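Long-range contact in major capsid protein (Norovirus Hu/GI.7/TCH-060/USA/2003, PDB 4P25), which forms the norovirus capsid, its protruding domain binding histo-blood group antigens such as the Lewis Y glycan, probably for attachment to host cells: residues F101-T113 against M125-P138. Sequence-based numbering, arbitrary orientation.
Sequences FPDIGACDWHVST and MSRLDVKQNAPFAP. With FUC (alpha-L-fucopyranose), chain E; GAL (beta-D-galactopyranose), chain B.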
ATOM      1  N   PHE A 101      -3.386  -1.281  12.911  1.00  8.14           N
ATOM      2  CA  PHE A 101      -2.755  -2.294  13.752  1.00 10.14           C
ATOM      3  C   PHE A 101      -3.068  -3.691  13.207  1.00  7.49           C
ATOM      4  O   PHE A 101      -4.211  -3.952  12.814  1.00  8.65           O
ATOM      5  CB  PHE A 101      -3.266  -2.149  15.195  1.00  7.85           C
ATOM      6  CG  PHE A 101      -2.409  -2.845  16.219  1.00  7.56           C
ATOM      7  CD1 PHE A 101      -1.248  -2.247  16.675  1.00  9.18           C
ATOM      8  CD2 PHE A 101      -2.775  -4.081  16.728  1.00  7.97           C
ATOM      9  CE1 PHE A 101      -0.450  -2.877  17.627  1.00 10.85           C
ATOM     10  CE2 PHE A 101      -1.983  -4.718  17.679  1.00 11.05           C
ATOM     11  CZ  PHE A 101      -0.821  -4.112  18.128  1.00 13.49           C
ATOM     12  N   PRO A 102      -2.069  -4.590  13.161  1.00  8.39           N
ATOM     13  CA  PRO A 102      -2.342  -5.913  12.572  1.00  8.11           C
ATOM     14  C   PRO A 102      -3.438  -6.677  13.308  1.00  9.42           C
ATOM     15  O   PRO A 102      -3.639  -6.472  14.512  1.00  8.62           O
ATOM     16  CB  PRO A 102      -1.006  -6.653  12.723  1.00  8.30           C
ATOM     17  CG  PRO A 102       0.036  -5.569  12.871  1.00  8.25           C
ATOM     18  CD  PRO A 102      -0.663  -4.446  13.591  1.00  9.22           C
ATOM     19  N   ASP A 103      -4.135  -7.551  12.585  1.00  9.09           N
ATOM     20  CA  ASP A 103      -5.216  -8.340  13.175  1.00  8.37           C
ATOM     21  C   ASP A 103      -5.066  -9.837  12.926  1.00  7.24           C
ATOM     22  O   ASP A 103      -6.052 -10.578  12.887  1.00 10.13           O
ATOM     23  CB  ASP A 103      -6.594  -7.837  12.709  1.00 10.72           C
ATOM     24  CG  ASP A 103      -6.946  -8.282  11.291  1.00 10.59           C
ATOM     25  OD1 ASP A 103      -6.034  -8.621  10.511  1.00 12.46           O
ATOM     26  OD2 ASP A 103      -8.148  -8.276  10.955  1.00 10.44           O
ATOM     27  N   ILE A 104      -3.827 -10.288  12.764  1.00  9.93           N
ATOM     28  CA  ILE A 104      -3.572 -11.714  12.585  1.00 12.18           C
ATOM     29  C   ILE A 104      -3.470 -12.347  13.971  1.00 10.10           C
ATOM     30  O   ILE A 104      -2.477 -12.172  14.679  1.00 12.21           O
ATOM     31  CB  ILE A 104      -2.286 -11.963  11.765  1.00 10.37           C
ATOM     32  CG1 ILE A 104      -2.204 -10.992  10.577  1.00  9.65           C
ATOM     33  CG2 ILE A 104      -2.211 -13.411  11.304  1.00 11.77           C
ATOM     34  CD1 ILE A 104      -3.367 -11.079   9.595  1.00 11.49           C
ATOM     35  N   GLY A 105      -4.509 -13.072  14.368  1.00  9.43           N
ATOM     36  CA  GLY A 105      -4.610 -13.524  15.744  1.00 10.71           C
ATOM     37  C   GLY A 105      -3.834 -14.772  16.104  1.00 13.24           C
ATOM     38  O   GLY A 105      -3.446 -15.553  15.234  1.00 14.91           O
ATOM     39  N   ALA A 106      -3.598 -14.933  17.404  1.00 13.69           N
ATOM     40  CA  ALA A 106      -3.079 -16.171  17.987  1.00 14.20           C
ATOM     41  C   ALA A 106      -1.782 -16.664  17.361  1.00 13.66           C
ATOM     42  O   ALA A 106      -1.675 -17.822  16.955  1.00 17.11           O
ATOM     43  CB  ALA A 106      -4.145 -17.264  17.963  1.00 16.65           C
ATOM     44  N   CYS A 107      -0.802 -15.772  17.290  1.00 12.45           N
ATOM     45  CA  CYS A 107       0.507 -16.110  16.756  1.00 11.70           C
ATOM     46  C   CYS A 107       1.516 -15.070  17.211  1.00 10.54           C
ATOM     47  O   CYS A 107       1.142 -13.985  17.665  1.00 11.67           O
ATOM     48  CB  CYS A 107       0.476 -16.196  15.223  1.00 11.06           C
ATOM     49  SG  CYS A 107      -0.071 -14.686  14.359  1.00 12.29           S
ATOM     50  N   ASP A 108       2.796 -15.410  17.115  1.00 10.89           N
ATOM     51  CA  ASP A 108       3.840 -14.417  17.291  1.00 10.19           C
ATOM     52  C   ASP A 108       3.922 -13.534  16.054  1.00  9.21           C
ATOM     53  O   ASP A 108       3.743 -14.003  14.924  1.00 10.35           O
ATOM     54  CB  ASP A 108       5.194 -15.085  17.518  1.00  9.54           C
ATOM     55  CG  ASP A 108       5.420 -15.495  18.963  1.00 12.36           C
ATOM     56  OD1 ASP A 108       4.443 -15.643  19.732  1.00 14.98           O
ATOM     57  OD2 ASP A 108       6.602 -15.689  19.318  1.00 14.16           O
ATOM     58  N   TRP A 109       4.184 -12.251  16.274  1.00  9.43           N
ATOM     59  CA  TRP A 109       4.454 -11.319  15.194  1.00  9.02           C
ATOM     60  C   TRP A 109       5.927 -10.966  15.168  1.00  9.99           C
ATOM     61  O   TRP A 109       6.586 -10.939  16.204  1.00  9.70           O
ATOM     62  CB  TRP A 109       3.660 -10.027  15.377  1.00  9.03           C
ATOM     63  CG  TRP A 109       2.186 -10.180  15.265  1.00  9.32           C
ATOM     64  CD1 TRP A 109       1.497 -11.272  14.818  1.00  9.24           C
ATOM     65  CD2 TRP A 109       1.209  -9.194  15.599  1.00  8.78           C
ATOM     66  NE1 TRP A 109       0.142 -11.020  14.861  1.00  8.24           N
ATOM     67  CE2 TRP A 109      -0.059  -9.750  15.339  1.00 10.62           C
ATOM     68  CE3 TRP A 109       1.284  -7.889  16.102  1.00  8.90           C
ATOM     69  CZ2 TRP A 109      -1.244  -9.045  15.560  1.00 12.76           C
ATOM     70  CZ3 TRP A 109       0.110  -7.191  16.323  1.00  9.30           C
ATOM     71  CH2 TRP A 109      -1.138  -7.770  16.058  1.00  9.67           C
ATOM     72  N   HIS A 110       6.433 -10.681  13.977  1.00  7.98           N
ATOM     73  CA  HIS A 110       7.787 -10.190  13.819  1.00  8.46           C
ATOM     74  C   HIS A 110       7.703  -8.953  12.950  1.00 10.70           C
ATOM     75  O   HIS A 110       7.365  -9.026  11.769  1.00 10.52           O
ATOM     76  CB  HIS A 110       8.656 -11.292  13.227  1.00 10.87           C
ATOM     77  CG  HIS A 110       8.574 -12.567  14.006  1.00 10.53           C
ATOM     78  ND1 HIS A 110       7.762 -13.617  13.633  1.00  9.35           N
ATOM     79  CD2 HIS A 110       9.252 -12.989  15.103  1.00 12.85           C
ATOM     80  CE1 HIS A 110       7.921 -14.617  14.483  1.00 12.41           C
ATOM     81  NE2 HIS A 110       8.821 -14.261  15.382  1.00 12.67           N
ATOM     82  N   VAL A 111       7.972  -7.808  13.572  1.00  8.63           N
ATOM     83  CA  VAL A 111       7.643  -6.506  13.007  1.00  9.27           C
ATOM     84  C   VAL A 111       8.926  -5.743  12.764  1.00  9.17           C
ATOM     85  O   VAL A 111       9.730  -5.563  13.682  1.00  8.75           O
ATOM     86  CB  VAL A 111       6.769  -5.705  14.000  1.00  8.50           C
ATOM     87  CG1 VAL A 111       6.324  -4.382  13.386  1.00 11.48           C
ATOM     88  CG2 VAL A 111       5.558  -6.529  14.444  1.00 11.31           C
ATOM     89  N   SER A 112       9.134  -5.298  11.528  1.00  9.20           N
ATOM     90  CA  SER A 112      10.372  -4.596  11.186  1.00  8.75           C
ATOM     91  C   SER A 112      10.196  -3.091  11.276  1.00  7.25           C
ATOM     92  O   SER A 112       9.423  -2.501  10.513  1.00 10.18           O
ATOM     93  CB  SER A 112      10.842  -4.984   9.791  1.00 10.36           C
ATOM     94  OG  SER A 112      12.121  -4.425   9.544  1.00 13.09           O
ATOM     95  N   THR A 113      10.917  -2.468  12.207  1.00  8.94           N
ATOM     96  CA  THR A 113      10.757  -1.033  12.454  1.00  9.03           C
ATOM     97  C   THR A 113      12.041  -0.225  12.269  1.00  8.79           C
ATOM     98  O   THR A 113      13.153  -0.760  12.341  1.00  9.01           O
ATOM     99  CB  THR A 113      10.228  -0.764  13.875  1.00  9.73           C
ATOM    100  OG1 THR A 113      11.206  -1.160  14.841  1.00 11.76           O
ATOM    101  CG2 THR A 113       8.952  -1.534  14.128  1.00 11.04           C
ATOM    102  N   MET A 125      17.318  -0.834  11.080  1.00  9.03           N
ATOM    103  CA  MET A 125      16.149  -1.673  11.321  1.00  8.27           C
ATOM    104  C   MET A 125      16.252  -2.464  12.617  1.00  7.70           C
ATOM    105  O   MET A 125      17.325  -2.946  12.982  1.00 11.18           O
ATOM    106  CB  MET A 125      15.924  -2.647  10.155  1.00  9.51           C
ATOM    107  CG  MET A 125      15.962  -2.018   8.771  1.00  9.60           C
ATOM    108  SD  MET A 125      14.830  -0.625   8.557  1.00 12.19           S
ATOM    109  CE  MET A 125      13.249  -1.425   8.812  1.00 13.07           C
ATOM    110  N   SER A 126      15.123  -2.591  13.300  1.00  9.47           N
ATOM    111  CA  SER A 126      15.000  -3.505  14.430  1.00 10.15           C
ATOM    112  C   SER A 126      13.846  -4.448  14.131  1.00  9.98           C
ATOM    113  O   SER A 126      12.816  -4.031  13.591  1.00 12.73           O
ATOM    114  CB  SER A 126      14.709  -2.730  15.718  1.00 11.08           C
ATOM    115  OG  SER A 126      15.753  -1.823  16.023  1.00 10.84           O
ATOM    116  N   ARG A 127      14.007  -5.724  14.463  1.00 11.28           N
ATOM    117  CA  ARG A 127      12.894  -6.652  14.365  1.00  8.49           C
ATOM    118  C   ARG A 127      12.317  -6.850  15.759  1.00  8.90           C
ATOM    119  O   ARG A 127      13.009  -7.324  16.673  1.00 11.32           O
ATOM    120  CB  ARG A 127      13.321  -7.987  13.745  1.00  9.46           C
ATOM    121  CG  ARG A 127      12.140  -8.821  13.230  1.00  9.71           C
ATOM    122  CD  ARG A 127      12.562 -10.244  12.868  1.00 10.84           C
ATOM    123  NE  ARG A 127      12.890 -11.010  14.068  1.00  8.86           N
ATOM    124  CZ  ARG A 127      13.708 -12.061  14.105  1.00  9.18           C
ATOM    125  NH1 ARG A 127      14.304 -12.503  13.001  1.00 12.81           N
ATOM    126  NH2 ARG A 127      13.938 -12.668  15.260  1.00 14.97           N
ATOM    127  N   LEU A 128      11.059  -6.443  15.927  1.00  8.76           N
ATOM    128  CA  LEU A 128      10.364  -6.602  17.198  1.00  8.10           C
ATOM    129  C   LEU A 128       9.595  -7.911  17.188  1.00  9.24           C
ATOM    130  O   LEU A 128       8.732  -8.132  16.333  1.00  9.13           O
ATOM    131  CB  LEU A 128       9.412  -5.435  17.445  1.00  9.34           C
ATOM    132  CG  LEU A 128      10.007  -4.039  17.201  1.00  9.79           C
ATOM    133  CD1 LEU A 128       9.020  -2.958  17.607  1.00 11.49           C
ATOM    134  CD2 LEU A 128      11.345  -3.861  17.928  1.00 12.76           C
ATOM    135  N   ASP A 129       9.929  -8.783  18.131  1.00  8.57           N
ATOM    136  CA  ASP A 129       9.294 -10.083  18.234  1.00  9.71           C
ATOM    137  C   ASP A 129       8.227 -10.017  19.329  1.00 11.01           C
ATOM    138  O   ASP A 129       8.525  -9.850  20.513  1.00 10.17           O
ATOM    139  CB  ASP A 129      10.360 -11.152  18.481  1.00  9.33           C
ATOM    140  CG  ASP A 129      11.441 -11.142  17.398  1.00 12.60           C
ATOM    141  OD1 ASP A 129      11.081 -10.996  16.205  1.00 11.30           O
ATOM    142  OD2 ASP A 129      12.641 -11.247  17.728  1.00 12.41           O
ATOM    143  N   VAL A 130       6.972 -10.115  18.903  1.00  9.31           N
ATOM    144  CA  VAL A 130       5.831  -9.822  19.764  1.00  8.78           C
ATOM    145  C   VAL A 130       4.971 -11.055  19.986  1.00  9.16           C
ATOM    146  O   VAL A 130       4.542 -11.702  19.022  1.00 11.93           O
ATOM    147  CB  VAL A 130       4.943  -8.732  19.129  1.00 11.29           C
ATOM    148  CG1 VAL A 130       3.746  -8.422  20.018  1.00 11.45           C
ATOM    149  CG2 VAL A 130       5.759  -7.475  18.850  1.00 11.56           C
ATOM    150  N   LYS A 131       4.717 -11.377  21.252  1.00 11.10           N
ATOM    151  CA  LYS A 131       3.829 -12.484  21.591  1.00  8.69           C
ATOM    152  C   LYS A 131       2.459 -11.954  21.994  1.00  9.12           C
ATOM    153  O   LYS A 131       2.346 -10.866  22.568  1.00 12.46           O
ATOM    154  CB  LYS A 131       4.416 -13.336  22.725  1.00 10.98           C
ATOM    155  CG  LYS A 131       5.788 -13.910  22.415  1.00 14.81           C
ATOM    156  CD  LYS A 131       6.166 -15.007  23.398  1.00 19.91           C
ATOM    157  CE  LYS A 131       5.426 -16.308  23.108  1.00 20.30           C
ATOM    158  NZ  LYS A 131       5.944 -17.013  21.896  1.00 19.58           N
ATOM    159  N   GLN A 132       1.421 -12.727  21.686  1.00 10.46           N
ATOM    160  CA  GLN A 132       0.056 -12.361  22.057  1.00 11.98           C
ATOM    161  C   GLN A 132      -0.324 -13.021  23.375  1.00 16.16           C
ATOM    162  O   GLN A 132      -1.235 -13.853  23.448  1.00 20.85           O
ATOM    163  CB  GLN A 132      -0.930 -12.711  20.940  1.00 12.54           C
ATOM    164  CG  GLN A 132      -0.682 -11.897  19.671  1.00 11.89           C
ATOM    165  CD  GLN A 132      -1.729 -12.122  18.595  1.00 10.70           C
ATOM    166  OE1 GLN A 132      -2.929 -12.047  18.852  1.00 15.34           O
ATOM    167  NE2 GLN A 132      -1.272 -12.395  17.375  1.00 11.36           N
ATOM    168  N   ASN A 133       0.414 -12.644  24.414  1.00 14.06           N
ATOM    169  CA  ASN A 133       0.137 -13.111  25.765  1.00 13.09           C
ATOM    170  C   ASN A 133      -0.386 -11.961  26.631  1.00 14.33           C
ATOM    171  O   ASN A 133      -0.888 -10.973  26.099  1.00 14.38           O
ATOM    172  CB  ASN A 133       1.364 -13.801  26.374  1.00 16.46           C
ATOM    173  CG  ASN A 133       2.640 -12.993  26.206  1.00 22.30           C
ATOM    174  OD1 ASN A 133       2.604 -11.817  25.846  1.00 19.12           O
ATOM    175  ND2 ASN A 133       3.781 -13.624  26.480  1.00 27.21           N
ATOM    176  N   ALA A 134      -0.294 -12.078  27.950  1.00 18.25           N
ATOM    177  CA  ALA A 134      -0.932 -11.088  28.828  1.00 17.69           C
ATOM    178  C   ALA A 134      -0.527  -9.613  28.615  1.00 15.83           C
ATOM    179  O   ALA A 134      -1.393  -8.737  28.632  1.00 21.05           O
ATOM    180  CB  ALA A 134      -0.805 -11.492  30.309  1.00 18.12           C
ATOM    181  N   PRO A 135       0.776  -9.330  28.411  1.00 14.18           N
ATOM    182  CA  PRO A 135       1.136  -7.923  28.184  1.00 16.82           C
ATOM    183  C   PRO A 135       0.740  -7.364  26.812  1.00 18.03           C
ATOM    184  O   PRO A 135       0.981  -6.182  26.551  1.00 16.60           O
ATOM    185  CB  PRO A 135       2.663  -7.929  28.326  1.00 18.82           C
ATOM    186  CG  PRO A 135       2.960  -9.136  29.151  1.00 25.51           C
ATOM    187  CD  PRO A 135       1.969 -10.151  28.686  1.00 17.48           C
ATOM    188  N   PHE A 136       0.155  -8.195  25.953  1.00 13.25           N
ATOM    189  CA  PHE A 136      -0.339  -7.744  24.656  1.00 11.60           C
ATOM    190  C   PHE A 136      -1.663  -7.025  24.891  1.00 10.49           C
ATOM    191  O   PHE A 136      -2.718  -7.654  25.010  1.00 12.71           O
ATOM    192  CB  PHE A 136      -0.501  -8.947  23.715  1.00 11.81           C
ATOM    193  CG  PHE A 136      -0.906  -8.598  22.298  1.00 11.34           C
ATOM    194  CD1 PHE A 136       0.041  -8.193  21.362  1.00 11.52           C
ATOM    195  CD2 PHE A 136      -2.223  -8.726  21.897  1.00 10.19           C
ATOM    196  CE1 PHE A 136      -0.334  -7.900  20.054  1.00 13.12           C
ATOM    197  CE2 PHE A 136      -2.604  -8.440  20.597  1.00 10.37           C
ATOM    198  CZ  PHE A 136      -1.657  -8.022  19.675  1.00 12.76           C
ATOM    199  N   ALA A 137      -1.588  -5.700  24.979  1.00 11.30           N
ATOM    200  CA  ALA A 137      -2.753  -4.880  25.315  1.00 13.19           C
ATOM    201  C   ALA A 137      -2.951  -3.735  24.331  1.00 11.08           C
ATOM    202  O   ALA A 137      -2.918  -2.565  24.721  1.00 13.64           O
ATOM    203  CB  ALA A 137      -2.606  -4.328  26.735  1.00 14.78           C
ATOM    204  N   PRO A 138      -3.173  -4.056  23.049  1.00 11.41           N
ATOM    205  CA  PRO A 138      -3.233  -2.952  22.080  1.00 14.14           C
ATOM    206  C   PRO A 138      -4.400  -1.975  22.282  1.00 14.33           C
ATOM    207  O   PRO A 138      -4.246  -0.801  21.943  1.00 11.86           O
ATOM    208  CB  PRO A 138      -3.324  -3.668  20.729  1.00 16.91           C
ATOM    209  CG  PRO A 138      -3.841  -5.031  21.045  1.00 13.86           C
ATOM    210  CD  PRO A 138      -3.313  -5.375  22.403  1.00 14.10           C
TER
HETATM  211  C1  FUC E   3      11.358 -16.550  16.179  1.00 13.55           C
HETATM  212  C2  FUC E   3      12.245 -15.324  16.321  1.00 17.48           C
HETATM  213  C3  FUC E   3      13.633 -15.751  16.769  1.00 18.75           C
HETATM  214  C4  FUC E   3      14.174 -16.802  15.813  1.00 22.90           C
HETATM  215  C5  FUC E   3      13.179 -17.946  15.699  1.00 21.28           C
HETATM  216  C6  FUC E   3      13.721 -18.998  14.731  1.00 27.52           C
HETATM  217  O2  FUC E   3      11.680 -14.435  17.294  1.00 19.91           O
HETATM  218  O3  FUC E   3      14.506 -14.612  16.773  1.00 25.05           O
HETATM  219  O4  FUC E   3      14.377 -16.213  14.520  1.00 38.73           O
HETATM  220  O5  FUC E   3      11.927 -17.444  15.211  1.00 17.63           O
HETATM  221  C1  GAL B   2      10.627 -19.478  18.010  1.00 11.19           C
HETATM  222  C2  GAL B   2      10.175 -18.159  17.407  1.00 10.86           C
HETATM  223  C3  GAL B   2       8.999 -17.614  18.201  1.00 15.28           C
HETATM  224  C4  GAL B   2       7.907 -18.668  18.279  1.00 11.94           C
HETATM  225  C5  GAL B   2       8.486 -19.959  18.834  1.00 15.30           C
HETATM  226  C6  GAL B   2       7.388 -21.022  18.904  1.00 19.27           C
HETATM  227  O2  GAL B   2      11.257 -17.217  17.445  1.00 15.65           O
HETATM  228  O3  GAL B   2       8.486 -16.439  17.555  1.00 13.76           O
HETATM  229  O4  GAL B   2       7.376 -18.905  16.966  1.00 14.09           O
HETATM  230  O5  GAL B   2       9.542 -20.417  17.977  1.00 14.60           O
HETATM  231  O6  GAL B   2       7.826 -22.107  19.726  1.00 23.42           O
HETATM  232  O   HOH W   1       2.014 -15.420  20.712  1.00 16.30           O
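Strands 108-113 and 125-130 run antiparallel as the two arms of a beta hairpin, joined by six backbone hydrogen bonds in the hydrogen-bonded pairs Trp109-Val130, Val111-Leu128 and Thr113-Ser126. The face carrying His110 and Asp129 is part of the glycan pocket. There Arg127 grips Asp129 side-on, NE to OD1 at 2.8 Å and NH2 to OD2 at 3.1 Å, which holds the carboxylate with OD1 at the edge of the His110 ring, while NH2 comes very close to fucose O3, a weak bond of doubtful geometry. His110 NE2 donates to galactose O3, which in turn donates to Asp108 OD2 at 2.7 Å. Lys131 NZ approaches nearly in line with the Asp108 CB-CG bond, 3.0 Å from OD1 and OD2 on their syn sides, and also bonds Ser165 O. A water bridges Asp108 OD1 to Gln132 N; with galactose O3 at OD2 it probably sets the carboxylate's rotation.

Beyond the strands, the extended Gln132 chain carries its amide into the bend at 104-107: NE2 donates to Ile104 O at 3.0 Å and to Cys107 O at 2.9 Å. Ile104 O also accepts Trp109 NE1, so two donors hold it. The Trp109 indole lies between Gln132 CD over one face and Pro102 CB over the other. With CG anti to the backbone N (chi1 -175°), Phe136 carries its ring edge to the face of the Trp109 six-membered ring, planes at 85°, and has Gln132 CG over the centre of its own ring. Phe101 joins this cluster, its ring edge against Phe136 CZ and its CE2 3.5 Å from Pro138 CB.

Strand 125-130 ends the sheet within this chain; strand 108-115 continues it into strand 154-163, whose Trp161 stacks on His110, while Phe101 and Phe136 pack against Ile143 of strand 142-144.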